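Local coordinates for protein lantibiotic dehydratase (Microbispora corallina, PDB 5EHK) that probably dehydrates serine and threonine residues of the precursor peptide of the lantibiotic NAI-107, by a glutamyl-tRNA-dependent route, at residues A959-A964 and E1044-A1049; D989-A994 and D1022-W1027; R328-R333 and I353-R358; R169-M174 and D292-H297. All coordinates share one frame; numbering follows the deposited sequence.

Interaction 1. Residues A959-A964 and E1044-A1049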
loop_
_atom_site.group_PDB
_atom_site.type_symbol
_atom_site.label_atom_id
_atom_site.label_comp_id
_atom_site.label_asym_id
_atom_site.label_seq_id
_atom_site.Cartn_x
_atom_site.Cartn_y
_atom_site.Cartn_z
ATOM N N ALA A 959 22.085 -19.176 25.397
ATOM C CA ALA A 959 22.120 -19.886 26.670
ATOM C C ALA A 959 23.351 -19.511 27.469
ATOM O O ALA A 959 23.298 -19.384 28.702
ATOM C CB ALA A 959 22.084 -21.368 26.438
ATOM N N ALA A 960 24.450 -19.300 26.753
ATOM C CA ALA A 960 25.700 -18.900 27.382
ATOM C C ALA A 960 25.601 -17.500 28.000
ATOM O O ALA A 960 26.192 -17.247 29.061
ATOM C CB ALA A 960 26.833 -18.960 26.385
ATOM N N LEU A 961 24.868 -16.595 27.346
ATOM C CA LEU A 961 24.660 -15.268 27.913
ATOM C C LEU A 961 23.784 -15.329 29.160
ATOM O O LEU A 961 24.109 -14.725 30.175
ATOM C CB LEU A 961 24.075 -14.298 26.878
ATOM C CG LEU A 961 24.096 -12.795 27.199
ATOM C CD1 LEU A 961 24.246 -11.993 25.916
ATOM C CD2 LEU A 961 22.840 -12.344 27.938
ATOM N N ALA A 962 22.666 -16.049 29.067
ATOM C CA ALA A 962 21.774 -16.271 30.207
ATOM C C ALA A 962 22.505 -16.815 31.422
ATOM O O ALA A 962 22.269 -16.327 32.529
ATOM C CB ALA A 962 20.638 -17.191 29.828
ATOM N N ASP A 963 23.373 -17.821 31.220
ATOM C CA ASP A 963 24.194 -18.369 32.308
ATOM C C ASP A 963 24.997 -17.225 32.863
ATOM O O ASP A 963 24.964 -16.961 34.052
ATOM C CB ASP A 963 25.147 -19.496 31.835
ATOM C CG ASP A 963 25.685 -20.386 33.007
ATOM O OD1 ASP A 963 24.894 -21.164 33.585
ATOM O OD2 ASP A 963 26.891 -20.356 33.339
ATOM N N ALA A 964 25.637 -16.480 31.975
ATOM C CA ALA A 964 26.662 -15.529 32.384
ATOM C C ALA A 964 26.128 -14.339 33.180
ATOM O O ALA A 964 26.786 -13.876 34.113
ATOM C CB ALA A 964 27.467 -15.056 31.168
ATOM N N GLU A 1044 34.031 -16.425 25.391
ATOM C CA GLU A 1044 34.517 -16.251 26.762
ATOM C C GLU A 1044 34.487 -14.803 27.201
ATOM O O GLU A 1044 33.877 -14.450 28.202
ATOM C CB GLU A 1044 35.910 -16.840 26.952
ATOM C CG GLU A 1044 35.884 -18.339 27.065
ATOM C CD GLU A 1044 37.251 -18.925 27.314
ATOM O OE1 GLU A 1044 38.105 -18.199 27.884
ATOM O OE2 GLU A 1044 37.468 -20.103 26.932
ATOM N N SER A 1045 35.202 -13.988 26.450
ATOM C CA SER A 1045 35.309 -12.584 26.717
ATOM C C SER A 1045 33.912 -11.935 26.809
ATOM O O SER A 1045 33.649 -11.073 27.655
ATOM C CB SER A 1045 36.174 -11.960 25.630
ATOM O OG SER A 1045 35.793 -10.632 25.402
ATOM N N ARG A 1046 32.978 -12.381 25.990
ATOM C CA ARG A 1046 31.669 -11.783 26.110
ATOM C C ARG A 1046 30.901 -12.346 27.312
ATOM O O ARG A 1046 30.115 -11.630 27.947
ATOM C CB ARG A 1046 30.879 -11.862 24.795
ATOM C CG ARG A 1046 29.765 -12.866 24.796
ATOM C CD ARG A 1046 28.406 -12.286 25.163
ATOM N NE ARG A 1046 27.395 -13.179 24.612
ATOM C CZ ARG A 1046 27.190 -14.422 25.032
ATOM N NH1 ARG A 1046 27.886 -14.920 26.037
ATOM N NH2 ARG A 1046 26.277 -15.176 24.455
ATOM N N ASP A 1047 31.131 -13.608 27.649
ATOM C CA ASP A 1047 30.580 -14.116 28.910
ATOM C C ASP A 1047 31.147 -13.325 30.108
ATOM O O ASP A 1047 30.429 -13.038 31.066
ATOM C CB ASP A 1047 30.845 -15.612 29.079
ATOM C CG ASP A 1047 29.877 -16.474 28.271
ATOM O OD1 ASP A 1047 28.875 -15.913 27.794
ATOM O OD2 ASP A 1047 30.090 -17.707 28.134
ATOM N N GLU A 1048 32.422 -12.950 30.041
ATOM C CA GLU A 1048 33.016 -12.198 31.127
ATOM C C GLU A 1048 32.276 -10.893 31.271
ATOM O O GLU A 1048 31.818 -10.565 32.368
ATOM C CB GLU A 1048 34.503 -11.930 30.904
ATOM C CG GLU A 1048 35.428 -12.691 31.847
ATOM C CD GLU A 1048 35.178 -12.385 33.330
ATOM O OE1 GLU A 1048 35.675 -11.343 33.822
ATOM O OE2 GLU A 1048 34.491 -13.193 34.004
ATOM N N ALA A 1049 32.124 -10.178 30.155
ATOM C CA ALA A 1049 31.481 -8.880 30.173
ATOM C C ALA A 1049 30.073 -8.942 30.731
ATOM O O ALA A 1049 29.635 -8.058 31.473
ATOM C CB ALA A 1049 31.462 -8.297 28.783
#
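Arg1046 turns sharply at its second torsion (chi2 94°), which carries its guanidinium across to the neighbouring helix, while Asp1047 has CG anti to its carbonyl carbon (chi1 -79°) and points its carboxylate the same way. This is a helix-helix packing contact in the C-terminal region of the dehydratase: the segments of helices 950-965 and 1044-1059 cross at -36°. Ala960 and Ala964, one helical turn apart, present small side chains to the other helix, consistent with the 9.0 Å between the segment axes. Ala964 CB lies 3.6 Å from Asp1047 O, and Ala960 CB faces the carboxylate, 3.9 Å from Asp1047 OD2. No hydrogen bond spans the two segments. Instead Arg1046 NH1 forms a salt bridge with Asp1047 OD1 along its own helix, and Arg1046 NE forms another with Asp930 of helix 920-942. The second bridge ties a third helix to this buried charge and, with the first, would limit rotation of the guanidinium. Leu961, its CG anti to the backbone N, crosses the arginine at about a right angle. One guanidinium face is covered by Leu961 CB, which sits 3.4 Å from Arg1046 NH2, while Leu961 CD1 reaches Arg1046 NE at 3.6 Å.

Interaction 2. Residues D989-A994 and D1022-W1027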
loop_
_atom_site.group_PDB
_atom_site.type_symbol
_atom_site.label_atom_id
_atom_site.label_comp_id
_atom_site.label_asym_id
_atom_site.label_seq_id
_atom_site.Cartn_x
_atom_site.Cartn_y
_atom_site.Cartn_z
ATOM N N ASP A 989 16.563 -21.727 41.408
ATOM C CA ASP A 989 17.755 -21.682 42.255
ATOM C C ASP A 989 18.952 -22.397 41.606
ATOM O O ASP A 989 18.870 -23.564 41.215
ATOM C CB ASP A 989 17.443 -22.338 43.608
ATOM C CG ASP A 989 18.550 -22.136 44.638
ATOM O OD1 ASP A 989 19.159 -21.042 44.664
ATOM O OD2 ASP A 989 18.818 -23.089 45.412
ATOM N N GLY A 990 20.065 -21.685 41.479
ATOM C CA GLY A 990 21.261 -22.285 40.920
ATOM C C GLY A 990 21.357 -22.371 39.403
ATOM O O GLY A 990 22.422 -22.712 38.879
ATOM N N ASP A 991 20.274 -22.054 38.691
ATOM C CA ASP A 991 20.234 -22.204 37.229
ATOM C C ASP A 991 19.793 -20.922 36.524
ATOM O O ASP A 991 18.664 -20.853 36.021
ATOM C CB ASP A 991 19.264 -23.324 36.852
ATOM C CG ASP A 991 19.487 -23.842 35.449
ATOM O OD1 ASP A 991 20.484 -23.425 34.817
ATOM O OD2 ASP A 991 18.682 -24.678 34.982
ATOM N N PRO A 992 20.695 -19.917 36.457
ATOM C CA PRO A 992 20.397 -18.612 35.842
ATOM C C PRO A 992 20.054 -18.708 34.344
ATOM O O PRO A 992 19.326 -17.853 33.829
ATOM C CB PRO A 992 21.685 -17.801 36.071
ATOM C CG PRO A 992 22.490 -18.592 37.065
ATOM C CD PRO A 992 22.118 -20.019 36.826
ATOM N N ALA A 993 20.601 -19.712 33.658
ATOM C CA ALA A 993 20.289 -19.955 32.261
ATOM C C ALA A 993 18.805 -20.188 32.098
ATOM O O ALA A 993 18.129 -19.482 31.354
ATOM C CB ALA A 993 21.070 -21.158 31.748
ATOM N N ALA A 994 18.287 -21.174 32.817
ATOM C CA ALA A 994 16.859 -21.475 32.759
ATOM C C ALA A 994 16.043 -20.274 33.240
ATOM O O ALA A 994 14.965 -20.001 32.710
ATOM C CB ALA A 994 16.522 -22.742 33.533
ATOM N N ASP A 1022 23.578 -27.225 27.103
ATOM C CA ASP A 1022 23.594 -27.580 28.530
ATOM C C ASP A 1022 24.625 -26.770 29.327
ATOM O O ASP A 1022 25.665 -27.295 29.759
ATOM C CB ASP A 1022 23.856 -29.088 28.685
ATOM C CG ASP A 1022 23.785 -29.571 30.140
ATOM O OD1 ASP A 1022 23.261 -28.833 31.017
ATOM O OD2 ASP A 1022 24.268 -30.703 30.388
ATOM N N PRO A 1023 24.333 -25.483 29.530
ATOM C CA PRO A 1023 25.271 -24.623 30.245
ATOM C C PRO A 1023 25.366 -25.047 31.698
ATOM O O PRO A 1023 26.470 -25.130 32.227
ATOM C CB PRO A 1023 24.637 -23.227 30.134
ATOM C CG PRO A 1023 23.519 -23.373 29.119
ATOM C CD PRO A 1023 23.082 -24.787 29.196
ATOM N N THR A 1024 24.226 -25.322 32.327
ATOM C CA THR A 1024 24.214 -25.680 33.748
ATOM C C THR A 1024 25.028 -26.941 34.017
ATOM O O THR A 1024 25.696 -27.045 35.039
ATOM C CB THR A 1024 22.780 -25.861 34.286
ATOM O OG1 THR A 1024 21.951 -24.794 33.803
ATOM C CG2 THR A 1024 22.777 -25.850 35.806
ATOM N N GLY A 1025 25.013 -27.869 33.065
ATOM C CA GLY A 1025 25.786 -29.090 33.183
ATOM C C GLY A 1025 27.251 -28.970 32.801
ATOM O O GLY A 1025 27.954 -29.976 32.779
ATOM N N GLY A 1026 27.713 -27.758 32.485
ATOM C CA GLY A 1026 29.110 -27.516 32.144
ATOM C C GLY A 1026 29.441 -27.694 30.663
ATOM O O GLY A 1026 30.620 -27.680 30.284
ATOM N N TRP A 1027 28.398 -27.825 29.833
ATOM C CA TRP A 1027 28.524 -27.947 28.376
ATOM C C TRP A 1027 29.287 -29.194 27.938
ATOM O O TRP A 1027 30.230 -29.092 27.137
ATOM C CB TRP A 1027 29.235 -26.717 27.765
ATOM C CG TRP A 1027 28.475 -25.396 27.780
ATOM C CD1 TRP A 1027 28.710 -24.317 28.594
ATOM C CD2 TRP A 1027 27.394 -25.020 26.921
ATOM N NE1 TRP A 1027 27.829 -23.304 28.301
ATOM C CE2 TRP A 1027 27.012 -23.708 27.279
ATOM C CE3 TRP A 1027 26.699 -25.670 25.899
ATOM C CZ2 TRP A 1027 25.970 -23.033 26.642
ATOM C CZ3 TRP A 1027 25.662 -24.999 25.270
ATOM C CH2 TRP A 1027 25.307 -23.697 25.643
#
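An alanine methyl and a proline ring make the apolar first shell: Ala993 CB meets the ring of Pro1023 at CG, 4.2 Å away. Beside them Asp991 and Thr1024 cross at about a right angle, with the hydroxyl and methyl of Thr1024 next to the carboxylate. The modelled oxygens lie too close for any bond to be read from them, so the evidence supports proximity of these side chains and no more. Asp991 occupies the N-cap position before helix 992-997, and its CG is anti to the backbone N (chi1 -161°), which directs the carboxylate toward Thr1024. On the other side the backbone is shaped by a type I turn from Pro1023 to Gly1026, closed by Gly1026 N donating to Pro1023 O at 2.9 Å. Asp1022, the residue just before the turn, braces it. Its OD1 accepts from Gly1025 N at 2.9 Å, met from above the carboxylate plane, and its carbonyl O accepts from Trp1027 N at 2.8 Å. One face of the Trp1027 ring lies against the backbone of Pro1023, whose CA is 3.4 Å above the ring plane. Farther out, helices 950-965 and 1090-1109 touch Pro1023 through Ala959 and Val1104. The whole is an Asx motif combined with a type I beta turn, packed against the N-terminal end of a short helix.

Interaction 3. Residues R328-R333 and I353-R358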
loop_
_atom_site.group_PDB
_atom_site.type_symbol
_atom_site.label_atom_id
_atom_site.label_comp_id
_atom_site.label_asym_id
_atom_site.label_seq_id
_atom_site.Cartn_x
_atom_site.Cartn_y
_atom_site.Cartn_z
ATOM N N ARG A 328 -25.813 45.801 19.381
ATOM C CA ARG A 328 -26.936 45.659 20.314
ATOM C C ARG A 328 -28.279 45.815 19.599
ATOM O O ARG A 328 -29.305 45.342 20.083
ATOM C CB ARG A 328 -26.844 46.705 21.426
ATOM C CG ARG A 328 -25.570 46.652 22.223
ATOM C CD ARG A 328 -25.606 47.597 23.405
ATOM N NE ARG A 328 -24.300 47.670 24.045
ATOM C CZ ARG A 328 -23.984 48.522 25.007
ATOM N NH1 ARG A 328 -24.888 49.378 25.465
ATOM N NH2 ARG A 328 -22.760 48.515 25.507
ATOM N N GLU A 329 -28.267 46.505 18.463
ATOM C CA GLU A 329 -29.477 46.704 17.691
ATOM C C GLU A 329 -29.847 45.387 17.045
ATOM O O GLU A 329 -31.018 44.986 17.032
ATOM C CB GLU A 329 -29.282 47.768 16.603
ATOM C CG GLU A 329 -30.615 48.329 16.068
ATOM C CD GLU A 329 -30.456 49.399 14.987
ATOM O OE1 GLU A 329 -29.575 50.278 15.112
ATOM O OE2 GLU A 329 -31.216 49.344 13.994
ATOM N N VAL A 330 -28.828 44.694 16.545
ATOM C CA VAL A 330 -29.026 43.416 15.885
ATOM C C VAL A 330 -29.503 42.404 16.902
ATOM O O VAL A 330 -30.385 41.593 16.619
ATOM C CB VAL A 330 -27.733 42.927 15.246
ATOM C CG1 VAL A 330 -27.845 41.450 14.879
ATOM C CG2 VAL A 330 -27.394 43.788 14.019
ATOM N N ASP A 331 -28.948 42.482 18.101
ATOM C CA ASP A 331 -29.417 41.649 19.184
ATOM C C ASP A 331 -30.911 41.895 19.397
ATOM O O ASP A 331 -31.720 40.961 19.405
ATOM C CB ASP A 331 -28.643 41.953 20.460
ATOM C CG ASP A 331 -28.970 40.989 21.575
ATOM O OD1 ASP A 331 -28.757 39.768 21.374
ATOM O OD2 ASP A 331 -29.450 41.444 22.639
ATOM N N ALA A 332 -31.272 43.168 19.533
ATOM C CA ALA A 332 -32.656 43.551 19.803
ATOM C C ALA A 332 -33.611 43.076 18.702
ATOM O O ALA A 332 -34.691 42.554 18.985
ATOM C CB ALA A 332 -32.759 45.053 19.994
ATOM N N ARG A 333 -33.208 43.231 17.447
ATOM C CA ARG A 333 -34.046 42.751 16.356
ATOM C C ARG A 333 -34.095 41.225 16.238
ATOM O O ARG A 333 -34.959 40.682 15.549
ATOM C CB ARG A 333 -33.672 43.387 15.020
ATOM C CG ARG A 333 -33.806 44.889 14.992
ATOM C CD ARG A 333 -33.433 45.377 13.616
ATOM N NE ARG A 333 -33.313 46.825 13.527
ATOM C CZ ARG A 333 -34.335 47.632 13.277
ATOM N NH1 ARG A 333 -35.553 47.126 13.128
ATOM N NH2 ARG A 333 -34.142 48.941 13.198
ATOM N N ILE A 353 -31.883 42.062 8.750
ATOM C CA ILE A 353 -30.840 41.985 7.729
ATOM C C ILE A 353 -30.077 43.292 7.521
ATOM O O ILE A 353 -28.859 43.325 7.680
ATOM C CB ILE A 353 -31.383 41.510 6.361
ATOM C CG1 ILE A 353 -31.881 40.073 6.448
ATOM C CG2 ILE A 353 -30.306 41.627 5.282
ATOM C CD1 ILE A 353 -30.797 39.105 6.754
ATOM N N GLN A 354 -30.769 44.369 7.167
ATOM C CA GLN A 354 -30.053 45.605 6.849
ATOM C C GLN A 354 -29.378 46.168 8.110
ATOM O O GLN A 354 -28.375 46.873 8.020
ATOM C CB GLN A 354 -30.950 46.646 6.141
ATOM C CG GLN A 354 -31.545 47.737 7.041
ATOM C CD GLN A 354 -32.523 47.194 8.073
ATOM O OE1 GLN A 354 -32.961 46.050 7.974
ATOM N NE2 GLN A 354 -32.855 48.009 9.078
ATOM N N SER A 355 -29.928 45.848 9.279
ATOM C CA SER A 355 -29.317 46.234 10.554
ATOM C C SER A 355 -27.904 45.647 10.669
ATOM O O SER A 355 -26.935 46.360 10.930
ATOM C CB SER A 355 -30.201 45.793 11.730
ATOM O OG SER A 355 -29.665 46.214 12.971
ATOM N N THR A 356 -27.808 44.336 10.471
ATOM C CA THR A 356 -26.529 43.655 10.388
ATOM C C THR A 356 -25.666 44.201 9.254
ATOM O O THR A 356 -24.445 44.200 9.349
ATOM C CB THR A 356 -26.704 42.118 10.189
ATOM O OG1 THR A 356 -27.195 41.841 8.867
ATOM C CG2 THR A 356 -27.659 41.531 11.231
ATOM N N ARG A 357 -26.302 44.641 8.175
ATOM C CA ARG A 357 -25.587 45.198 7.024
ATOM C C ARG A 357 -24.939 46.537 7.357
ATOM O O ARG A 357 -23.968 46.951 6.706
ATOM C CB ARG A 357 -26.516 45.359 5.812
ATOM C CG ARG A 357 -26.978 44.054 5.192
ATOM C CD ARG A 357 -27.734 44.286 3.894
ATOM N NE ARG A 357 -26.897 44.928 2.883
ATOM C CZ ARG A 357 -26.046 44.282 2.085
ATOM N NH1 ARG A 357 -25.916 42.961 2.167
ATOM N NH2 ARG A 357 -25.323 44.955 1.197
ATOM N N ARG A 358 -25.503 47.226 8.347
ATOM C CA ARG A 358 -24.936 48.490 8.802
ATOM C C ARG A 358 -23.588 48.223 9.456
ATOM O O ARG A 358 -22.585 48.871 9.144
ATOM C CB ARG A 358 -25.889 49.207 9.763
ATOM C CG ARG A 358 -26.586 50.417 9.127
ATOM C CD ARG A 358 -27.681 50.970 10.017
ATOM N NE ARG A 358 -28.905 50.178 9.961
ATOM C CZ ARG A 358 -29.689 49.941 11.011
ATOM N NH1 ARG A 358 -29.367 50.436 12.203
ATOM N NH2 ARG A 358 -30.788 49.203 10.869
#
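Glu329 OE2 accepts three hydrogen bonds from two arginines, and a fourth, weak one from Arg333 NE. It is the centre of a salt-bridge network between the antiparallel helices 318-339 and 346-359, successive helices that form a helical hairpin; their segments run 166° apart. Arg358 reaches across end-on and places both terminal nitrogens on that one oxygen: NH1 lies 2.8 Å from Glu329 OE2, and NH2 lies 3.2 Å from it. Arg333, one turn along from the glutamate, adds its NH2 at 3.1 Å from Glu329 OE2. The donors keep the oxygen close to their own guanidinium planes but come at it from above the carboxylate plane. The two guanidinium planes stand 88° apart, consistent with both cations reaching one acceptor from different directions, although Arg333 NH2 and Arg358 NH2 are only 4.1 Å from each other. The carboxylate between them would offset that repulsion and probably favours the ionised form of Glu329. Beside the salt bridges, Ser355 CB and OG lie along the extended Arg333 chain, and Val330 packs on Thr356, with Val330 CG2 and Thr356 CG2 3.6 Å apart. The torsion of Thr356 (chi1 71°) sets its hydroxyl between backbone N and carbonyl carbon. From there Thr356 OG1 donates to a lone pair of Ile353 O, in the carbonyl plane, an oxygen that also accepts from Arg357 N.

Interaction 4. Residues R169-M174 and D292-H297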
loop_
_atom_site.group_PDB
_atom_site.type_symbol
_atom_site.label_atom_id
_atom_site.label_comp_id
_atom_site.label_asym_id
_atom_site.label_seq_id
_atom_site.Cartn_x
_atom_site.Cartn_y
_atom_site.Cartn_z
ATOM N N ARG A 169 -35.234 30.663 16.837
ATOM C CA ARG A 169 -34.167 31.373 17.549
ATOM C C ARG A 169 -33.175 31.872 16.508
ATOM O O ARG A 169 -32.738 31.087 15.668
ATOM C CB ARG A 169 -33.401 30.474 18.498
ATOM C CG ARG A 169 -32.066 31.086 18.840
ATOM C CD ARG A 169 -31.416 30.387 19.985
ATOM N NE ARG A 169 -30.906 29.109 19.510
ATOM C CZ ARG A 169 -30.533 28.111 20.297
ATOM N NH1 ARG A 169 -30.626 28.227 21.620
ATOM N NH2 ARG A 169 -30.091 26.988 19.755
ATOM N N THR A 170 -32.801 33.148 16.575
ATOM C CA THR A 170 -31.913 33.756 15.579
ATOM C C THR A 170 -30.626 34.318 16.195
ATOM O O THR A 170 -30.657 35.039 17.186
ATOM C CB THR A 170 -32.643 34.856 14.791
ATOM O OG1 THR A 170 -33.837 34.301 14.238
ATOM C CG2 THR A 170 -31.768 35.414 13.657
ATOM N N ARG A 171 -29.496 33.977 15.587
ATOM C CA ARG A 171 -28.197 34.390 16.098
ATOM C C ARG A 171 -27.290 34.897 15.001
ATOM O O ARG A 171 -27.504 34.639 13.815
ATOM C CB ARG A 171 -27.513 33.248 16.851
ATOM C CG ARG A 171 -28.104 32.971 18.216
ATOM C CD ARG A 171 -27.623 31.647 18.765
ATOM N NE ARG A 171 -28.000 31.487 20.167
ATOM C CZ ARG A 171 -27.766 30.394 20.887
ATOM N NH1 ARG A 171 -27.169 29.349 20.322
ATOM N NH2 ARG A 171 -28.134 30.340 22.165
ATOM N N ALA A 172 -26.282 35.644 15.422
ATOM C CA ALA A 172 -25.298 36.197 14.519
ATOM C C ALA A 172 -24.459 35.072 13.952
ATOM O O ALA A 172 -24.082 34.169 14.677
ATOM C CB ALA A 172 -24.424 37.185 15.269
ATOM N N ASP A 173 -24.203 35.110 12.649
ATOM C CA ASP A 173 -23.287 34.174 12.001
ATOM C C ASP A 173 -21.877 34.445 12.505
ATOM O O ASP A 173 -21.461 35.605 12.568
ATOM C CB ASP A 173 -23.373 34.334 10.484
ATOM C CG ASP A 173 -22.197 33.725 9.744
ATOM O OD1 ASP A 173 -22.159 32.485 9.572
ATOM O OD2 ASP A 173 -21.340 34.497 9.267
ATOM N N MET A 174 -21.149 33.389 12.879
ATOM C CA MET A 174 -19.830 33.553 13.503
ATOM C C MET A 174 -18.837 34.306 12.629
ATOM O O MET A 174 -18.080 35.140 13.118
ATOM C CB MET A 174 -19.240 32.213 13.929
ATOM C CG MET A 174 -19.797 31.694 15.225
ATOM S SD MET A 174 -19.339 32.798 16.580
ATOM C CE MET A 174 -17.564 32.774 16.434
ATOM N N ASP A 292 -23.481 29.496 24.988
ATOM C CA ASP A 292 -24.191 30.776 25.009
ATOM C C ASP A 292 -24.365 31.346 23.608
ATOM O O ASP A 292 -23.728 30.895 22.668
ATOM C CB ASP A 292 -23.454 31.789 25.904
ATOM C CG ASP A 292 -24.278 33.071 26.181
ATOM O OD1 ASP A 292 -25.539 33.019 26.092
ATOM O OD2 ASP A 292 -23.655 34.119 26.521
ATOM N N ASP A 293 -25.232 32.348 23.493
ATOM C CA ASP A 293 -25.344 33.150 22.288
ATOM C C ASP A 293 -24.022 33.900 22.154
ATOM O O ASP A 293 -23.562 34.535 23.113
ATOM C CB ASP A 293 -26.530 34.118 22.441
ATOM C CG ASP A 293 -26.640 35.144 21.307
ATOM O OD1 ASP A 293 -26.260 34.861 20.145
ATOM O OD2 ASP A 293 -27.147 36.251 21.590
ATOM N N PRO A 294 -23.375 33.770 20.984
ATOM C CA PRO A 294 -22.127 34.471 20.674
ATOM C C PRO A 294 -22.287 35.987 20.737
ATOM O O PRO A 294 -21.427 36.640 21.338
ATOM C CB PRO A 294 -21.790 34.003 19.248
ATOM C CG PRO A 294 -23.082 33.477 18.695
ATOM C CD PRO A 294 -23.771 32.867 19.891
ATOM N N LEU A 295 -23.346 36.538 20.135
ATOM C CA LEU A 295 -23.529 37.995 20.118
ATOM C C LEU A 295 -23.596 38.562 21.535
ATOM O O LEU A 295 -22.918 39.548 21.864
ATOM C CB LEU A 295 -24.770 38.382 19.320
ATOM C CG LEU A 295 -25.022 39.877 19.105
ATOM C CD1 LEU A 295 -23.847 40.549 18.413
ATOM C CD2 LEU A 295 -26.256 40.060 18.255
ATOM N N GLN A 296 -24.390 37.904 22.376
ATOM C CA GLN A 296 -24.557 38.311 23.757
ATOM C C GLN A 296 -23.233 38.228 24.508
ATOM O O GLN A 296 -22.940 39.067 25.367
ATOM C CB GLN A 296 -25.630 37.469 24.441
ATOM C CG GLN A 296 -26.039 37.999 25.805
ATOM C CD GLN A 296 -26.615 39.419 25.731
ATOM O OE1 GLN A 296 -27.576 39.689 24.988
ATOM N NE2 GLN A 296 -26.038 40.327 26.516
ATOM N N HIS A 297 -22.430 37.220 24.173
ATOM C CA HIS A 297 -21.104 37.087 24.767
ATOM C C HIS A 297 -20.241 38.313 24.514
ATOM O O HIS A 297 -19.606 38.803 25.448
ATOM C CB HIS A 297 -20.344 35.840 24.289
ATOM C CG HIS A 297 -18.905 35.859 24.688
ATOM N ND1 HIS A 297 -18.493 35.618 25.979
ATOM C CD2 HIS A 297 -17.792 36.179 23.990
ATOM C CE1 HIS A 297 -17.182 35.754 26.051
ATOM N NE2 HIS A 297 -16.731 36.096 24.859
HETATM O O HOH W 1 -29.989 35.482 19.724
#
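The Arg171 guanidinium is covered on both faces. Over one lies the backbone joining Asp292 to Asp293, with Asp293 CA 3.5 Å above the plane; over the opposite face lies the guanidinium of Arg169, whose CZ is also 3.5 Å from that plane. In turn, Arg171 NH1 sits over the centre of the Arg169 guanidinium. Arg169 has a salt bridge to Asp369 and a hydrogen bond to the carbonyl of Thr541, which would ease the closeness of two cations. The carboxylate of Asp293 is nearly parallel to the Arg171 guanidinium, 3° apart, yet the two are displaced. Arg171 NE and Asp293 OD1 are 3.8 Å apart, a long salt bridge with the oxygen well out of the guanidinium plane and no N-H directed at it. Asp293 OD1 instead comes nearest to the aliphatic part of the extended arginine chain, 3.3 Å from Arg171 CG. Asp293 is the N-cap of helix 294-306, and its carboxylate accepts weak capping bonds from Leu295 N and Gln296 N. A water donates to Thr170 O at 2.7 Å and, weakly, to Asp293 OD2. On the buried side Met174, bent at chi2 and chi3, brings SD to 3.8 Å from Pro294 CB, while Ala172 CB meets Leu295 CB at 4.2 Å. Strand 167-172 and the helix start are joined by apolar packing and charge attraction without a direct hydrogen bond; the hydrogen bonds found for the Asp293 carboxylate, all weak, go to its own helix end and the water, so its link to Arg171 is probably electrostatic and undirected.

The four contacts form two adjoining pairs on opposite sides of the chain's centre, with interactions 1 and 3 about 84 Å apart between centres. Interactions 1 and 2 belong to the C-terminal dehydratase region, their centres about 12 Å apart; helix 950-965 is common ground, since Ala959 packs on Pro1023 and Ala962 on Ala993. Interactions 3 and 4 belong to the N-terminal region, where Leu295 touches Val330 and Asp331. Interactions 1 and 2 are mostly buried, 3 and 4 partly. Interaction 3 alone has direct hydrogen bonds between its segments, in a full salt-bridge network; interaction 4 has one long ion pair, apolar contacts and a water link; the charges of interaction 1 pair within its own helix and with a third.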